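Uncharacterized lipoprotein GfcB (Escherichia coli K12, PDB 2IN5) is of unknown function but, as a homologue of a group 4 capsule protein, may take part in making or exporting capsular polysaccharide at the cell membrane. Local coordinates at residues A[102-114]-A[122-134]. Sequence-based numbering, arbitrary orientation.
Sequences AIKDGSRWTRDIL and RSATLSSTFSFAG
R111 lies across L126 on the buried side of an antiparallel strand pair. Its CB leaves the strand toward the side that W109 and I113 also occupy; chi1 of 70° sets CG between backbone N and carbonyl carbon, and a bend at chi2 (-63°) turns the chain back along W109. CD sits over the centre of the indole, 3.6 Å above its plane, and lies 3.5 Å from L126 O. NE reaches L126 CB; W109 CE3 lies over the centre of one guanidinium face, L126 CB over the other, offset toward its rim. R111 NH1 donates to S128 OG at 3.0 Å, near the guanidinium plane. It also donates weakly to W109 O; S128 OG also bonds E152, to which R111 NH2 forms a long, weak ion pair. A methionine in place of R111 would probably leave S128 OG without this donor and E152 without this distant positive charge. The strands form the beta hairpin 108-117/120-140, with R111 and L126 a hydrogen-bonded pair (L126 N to R111 O, 2.8 Å). I113 CG1 packs on L126 CD1 at 3.5 Å. In the type II turn K104-S107, D105 OD1 accepts a hydrogen bond from F132 N at 2.7 Å, almost straight (173°).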
loop_
_atom_site.group_PDB
_atom_site.type_symbol
_atom_site.label_atom_id
_atom_site.label_comp_id
_atom_site.label_asym_id
_atom_site.label_seq_id
_atom_site.Cartn_x
_atom_site.Cartn_y
_atom_site.Cartn_z
ATOM N N ALA A 102 -4.446 9.909 -25.335
ATOM C CA ALA A 102 -5.691 10.510 -25.813
ATOM C C ALA A 102 -5.852 11.966 -25.423
ATOM O O ALA A 102 -6.946 12.518 -25.503
ATOM C CB ALA A 102 -6.889 9.718 -25.299
ATOM N N ILE A 103 -4.774 12.600 -24.995
ATOM C CA ILE A 103 -4.874 13.993 -24.614
ATOM C C ILE A 103 -4.941 14.856 -25.862
ATOM O O ILE A 103 -4.064 14.775 -26.723
ATOM C CB ILE A 103 -3.659 14.429 -23.788
ATOM C CG1 ILE A 103 -3.585 13.608 -22.503
ATOM C CG2 ILE A 103 -3.734 15.920 -23.498
ATOM C CD1 ILE A 103 -2.426 13.976 -21.625
ATOM N N LYS A 104 -5.983 15.675 -25.963
ATOM C CA LYS A 104 -6.131 16.568 -27.108
ATOM C C LYS A 104 -5.628 17.944 -26.699
ATOM O O LYS A 104 -5.763 18.343 -25.546
ATOM C CB LYS A 104 -7.599 16.675 -27.549
ATOM C CG LYS A 104 -8.164 15.453 -28.255
ATOM C CD LYS A 104 -9.562 15.745 -28.798
ATOM C CE LYS A 104 -10.082 14.622 -29.696
ATOM N NZ LYS A 104 -10.102 13.307 -28.989
ATOM N N ASP A 105 -5.036 18.659 -27.648
ATOM C CA ASP A 105 -4.521 19.996 -27.388
ATOM C C ASP A 105 -5.685 20.852 -26.898
ATOM O O ASP A 105 -6.682 21.020 -27.594
ATOM C CB ASP A 105 -3.928 20.584 -28.674
ATOM C CG ASP A 105 -3.061 21.799 -28.419
ATOM O OD1 ASP A 105 -2.268 21.777 -27.454
ATOM O OD2 ASP A 105 -3.152 22.775 -29.193
ATOM N N GLY A 106 -5.554 21.376 -25.686
ATOM C CA GLY A 106 -6.605 22.196 -25.117
ATOM C C GLY A 106 -7.352 21.524 -23.977
ATOM O O GLY A 106 -8.348 22.064 -23.494
ATOM N N SER A 107 -6.884 20.347 -23.557
ATOM C CA SER A 107 -7.510 19.605 -22.461
ATOM C C SER A 107 -7.497 20.436 -21.182
ATOM O O SER A 107 -6.525 21.132 -20.892
ATOM C CB SER A 107 -6.779 18.281 -22.210
ATOM O OG SER A 107 -7.016 17.346 -23.243
ATOM N N ARG A 108 -8.576 20.357 -20.417
ATOM C CA ARG A 108 -8.659 21.127 -19.192
ATOM C C ARG A 108 -8.941 20.213 -18.012
ATOM O O ARG A 108 -9.339 19.062 -18.187
ATOM C CB ARG A 108 -9.738 22.216 -19.330
ATOM C CG ARG A 108 -9.568 23.082 -20.593
ATOM C CD ARG A 108 -10.065 24.529 -20.433
ATOM N NE ARG A 108 -11.458 24.624 -19.994
ATOM C CZ ARG A 108 -12.121 25.770 -19.825
ATOM N NH1 ARG A 108 -11.524 26.935 -20.062
ATOM N NH2 ARG A 108 -13.383 25.754 -19.403
ATOM N N TRP A 109 -8.695 20.717 -16.811
ATOM C CA TRP A 109 -8.936 19.942 -15.600
ATOM C C TRP A 109 -9.030 20.873 -14.415
ATOM O O TRP A 109 -8.246 21.808 -14.276
ATOM C CB TRP A 109 -7.815 18.926 -15.377
ATOM C CG TRP A 109 -7.954 18.127 -14.111
ATOM C CD1 TRP A 109 -9.106 17.652 -13.565
ATOM C CD2 TRP A 109 -6.892 17.658 -13.275
ATOM N NE1 TRP A 109 -8.829 16.908 -12.443
ATOM C CE2 TRP A 109 -7.475 16.893 -12.244
ATOM C CE3 TRP A 109 -5.501 17.804 -13.303
ATOM C CZ2 TRP A 109 -6.716 16.272 -11.246
ATOM C CZ3 TRP A 109 -4.744 17.186 -12.310
ATOM C CH2 TRP A 109 -5.357 16.429 -11.295
ATOM N N THR A 110 -10.013 20.616 -13.567
ATOM C CA THR A 110 -10.228 21.433 -12.390
ATOM C C THR A 110 -10.247 20.547 -11.157
ATOM O O THR A 110 -10.898 19.503 -11.131
ATOM C CB THR A 110 -11.553 22.234 -12.511
ATOM O OG1 THR A 110 -11.368 23.317 -13.432
ATOM C CG2 THR A 110 -11.980 22.797 -11.161
ATOM N N ARG A 111 -9.502 20.954 -10.138
ATOM C CA ARG A 111 -9.443 20.186 -8.906
ATOM C C ARG A 111 -8.938 21.061 -7.775
ATOM O O ARG A 111 -8.488 22.190 -7.995
ATOM C CB ARG A 111 -8.517 18.974 -9.077
ATOM C CG ARG A 111 -7.030 19.295 -9.191
ATOM C CD ARG A 111 -6.729 20.130 -10.418
ATOM N NE ARG A 111 -5.308 20.116 -10.731
ATOM C CZ ARG A 111 -4.776 20.656 -11.823
ATOM N NH1 ARG A 111 -5.546 21.258 -12.720
ATOM N NH2 ARG A 111 -3.469 20.589 -12.021
ATOM N N ASP A 112 -9.035 20.552 -6.556
ATOM C CA ASP A 112 -8.543 21.296 -5.410
ATOM C C ASP A 112 -7.402 20.469 -4.812
ATOM O O ASP A 112 -7.374 19.250 -4.962
ATOM C CB ASP A 112 -9.655 21.495 -4.362
ATOM C CG ASP A 112 -10.833 22.313 -4.886
ATOM O OD1 ASP A 112 -10.631 23.458 -5.356
ATOM O OD2 ASP A 112 -11.976 21.807 -4.814
ATOM N N ILE A 113 -6.446 21.130 -4.170
ATOM C CA ILE A 113 -5.347 20.408 -3.536
ATOM C C ILE A 113 -5.241 20.875 -2.095
ATOM O O ILE A 113 -5.656 21.985 -1.754
ATOM C CB ILE A 113 -3.958 20.642 -4.248
ATOM C CG1 ILE A 113 -3.611 22.127 -4.283
ATOM C CG2 ILE A 113 -3.989 20.109 -5.685
ATOM C CD1 ILE A 113 -2.242 22.385 -4.828
ATOM N N LEU A 114 -4.687 20.007 -1.255
ATOM C CA LEU A 114 -4.494 20.294 0.157
ATOM C C LEU A 114 -3.068 19.915 0.493
ATOM O O LEU A 114 -2.690 18.761 0.330
ATOM C CB LEU A 114 -5.447 19.449 1.003
ATOM C CG LEU A 114 -5.357 19.589 2.530
ATOM C CD1 LEU A 114 -5.650 21.014 2.960
ATOM C CD2 LEU A 114 -6.323 18.624 3.161
ATOM N N ARG A 122 -2.654 24.359 3.926
ATOM C CA ARG A 122 -3.043 25.276 2.851
ATOM C C ARG A 122 -3.824 24.513 1.780
ATOM O O ARG A 122 -3.742 23.293 1.692
ATOM C CB ARG A 122 -1.793 25.911 2.235
ATOM C CG ARG A 122 -1.042 26.869 3.161
ATOM C CD ARG A 122 -1.827 28.165 3.397
ATOM N NE ARG A 122 -1.155 29.053 4.344
ATOM C CZ ARG A 122 -1.163 28.896 5.666
ATOM N NH1 ARG A 122 -1.820 27.882 6.221
ATOM N NH2 ARG A 122 -0.498 29.750 6.436
ATOM N N SER A 123 -4.597 25.220 0.972
ATOM C CA SER A 123 -5.368 24.552 -0.067
ATOM C C SER A 123 -5.760 25.564 -1.132
ATOM O O SER A 123 -5.743 26.764 -0.880
ATOM C CB SER A 123 -6.617 23.894 0.536
ATOM O OG SER A 123 -7.607 24.855 0.839
ATOM N N ALA A 124 -6.093 25.096 -2.329
ATOM C CA ALA A 124 -6.473 26.019 -3.395
ATOM C C ALA A 124 -7.187 25.327 -4.549
ATOM O O ALA A 124 -7.119 24.112 -4.690
ATOM C CB ALA A 124 -5.240 26.756 -3.905
ATOM N N THR A 125 -7.889 26.105 -5.362
ATOM C CA THR A 125 -8.601 25.539 -6.492
ATOM C C THR A 125 -7.791 25.772 -7.753
ATOM O O THR A 125 -7.560 26.914 -8.160
ATOM C CB THR A 125 -9.993 26.154 -6.641
ATOM O OG1 THR A 125 -10.744 25.899 -5.450
ATOM C CG2 THR A 125 -10.727 25.534 -7.830
ATOM N N LEU A 126 -7.351 24.674 -8.360
ATOM C CA LEU A 126 -6.535 24.738 -9.560
ATOM C C LEU A 126 -7.261 24.352 -10.828
ATOM O O LEU A 126 -8.001 23.364 -10.882
ATOM C CB LEU A 126 -5.309 23.835 -9.422
ATOM C CG LEU A 126 -4.201 24.187 -8.431
ATOM C CD1 LEU A 126 -4.715 24.102 -7.008
ATOM C CD2 LEU A 126 -3.051 23.216 -8.627
ATOM N N SER A 127 -7.023 25.146 -11.858
ATOM C CA SER A 127 -7.604 24.904 -13.163
ATOM C C SER A 127 -6.466 25.027 -14.166
ATOM O O SER A 127 -5.716 26.003 -14.150
ATOM C CB SER A 127 -8.703 25.928 -13.452
ATOM O OG SER A 127 -8.234 27.246 -13.238
ATOM N N SER A 128 -6.327 24.029 -15.029
ATOM C CA SER A 128 -5.256 24.037 -16.022
ATOM C C SER A 128 -5.703 23.564 -17.395
ATOM O O SER A 128 -6.761 22.953 -17.551
ATOM C CB SER A 128 -4.104 23.143 -15.565
ATOM O OG SER A 128 -4.515 21.786 -15.517
ATOM N N THR A 129 -4.868 23.850 -18.387
ATOM C CA THR A 129 -5.127 23.443 -19.760
ATOM C C THR A 129 -3.835 22.874 -20.336
ATOM O O THR A 129 -2.752 23.430 -20.136
ATOM C CB THR A 129 -5.602 24.637 -20.633
ATOM O OG1 THR A 129 -4.527 25.566 -20.806
ATOM C CG2 THR A 129 -6.772 25.346 -19.972
ATOM N N PHE A 130 -3.945 21.754 -21.036
ATOM C CA PHE A 130 -2.772 21.129 -21.630
ATOM C C PHE A 130 -2.465 21.711 -23.001
ATOM O O PHE A 130 -3.365 21.912 -23.813
ATOM C CB PHE A 130 -2.977 19.620 -21.746
ATOM C CG PHE A 130 -2.740 18.873 -20.462
ATOM C CD1 PHE A 130 -2.003 17.699 -20.466
ATOM C CD2 PHE A 130 -3.253 19.334 -19.254
ATOM C CE1 PHE A 130 -1.777 16.990 -19.292
ATOM C CE2 PHE A 130 -3.031 18.632 -18.073
ATOM C CZ PHE A 130 -2.289 17.456 -18.097
ATOM N N SER A 131 -1.192 21.986 -23.255
ATOM C CA SER A 131 -0.784 22.549 -24.532
ATOM C C SER A 131 0.359 21.699 -25.111
ATOM O O SER A 131 1.407 21.530 -24.474
ATOM C CB SER A 131 -0.358 24.014 -24.329
ATOM O OG SER A 131 -0.248 24.729 -25.555
ATOM N N PHE A 132 0.134 21.143 -26.304
ATOM C CA PHE A 132 1.127 20.298 -26.972
ATOM C C PHE A 132 2.325 21.148 -27.359
ATOM O O PHE A 132 2.213 22.084 -28.154
ATOM C CB PHE A 132 0.528 19.630 -28.215
ATOM C CG PHE A 132 1.446 18.631 -28.864
ATOM C CD1 PHE A 132 1.845 17.484 -28.179
ATOM C CD2 PHE A 132 1.955 18.856 -30.142
ATOM C CE1 PHE A 132 2.742 16.581 -28.754
ATOM C CE2 PHE A 132 2.852 17.959 -30.724
ATOM C CZ PHE A 132 3.247 16.820 -30.029
ATOM N N ALA A 133 3.471 20.819 -26.776
ATOM C CA ALA A 133 4.703 21.556 -27.010
ATOM C C ALA A 133 5.582 20.888 -28.061
ATOM O O ALA A 133 6.654 21.390 -28.399
ATOM C CB ALA A 133 5.462 21.704 -25.700
ATOM N N GLY A 134 5.128 19.747 -28.567
ATOM C CA GLY A 134 5.885 19.059 -29.593
ATOM C C GLY A 134 6.555 17.748 -29.228
ATOM O O GLY A 134 6.285 17.128 -28.200
#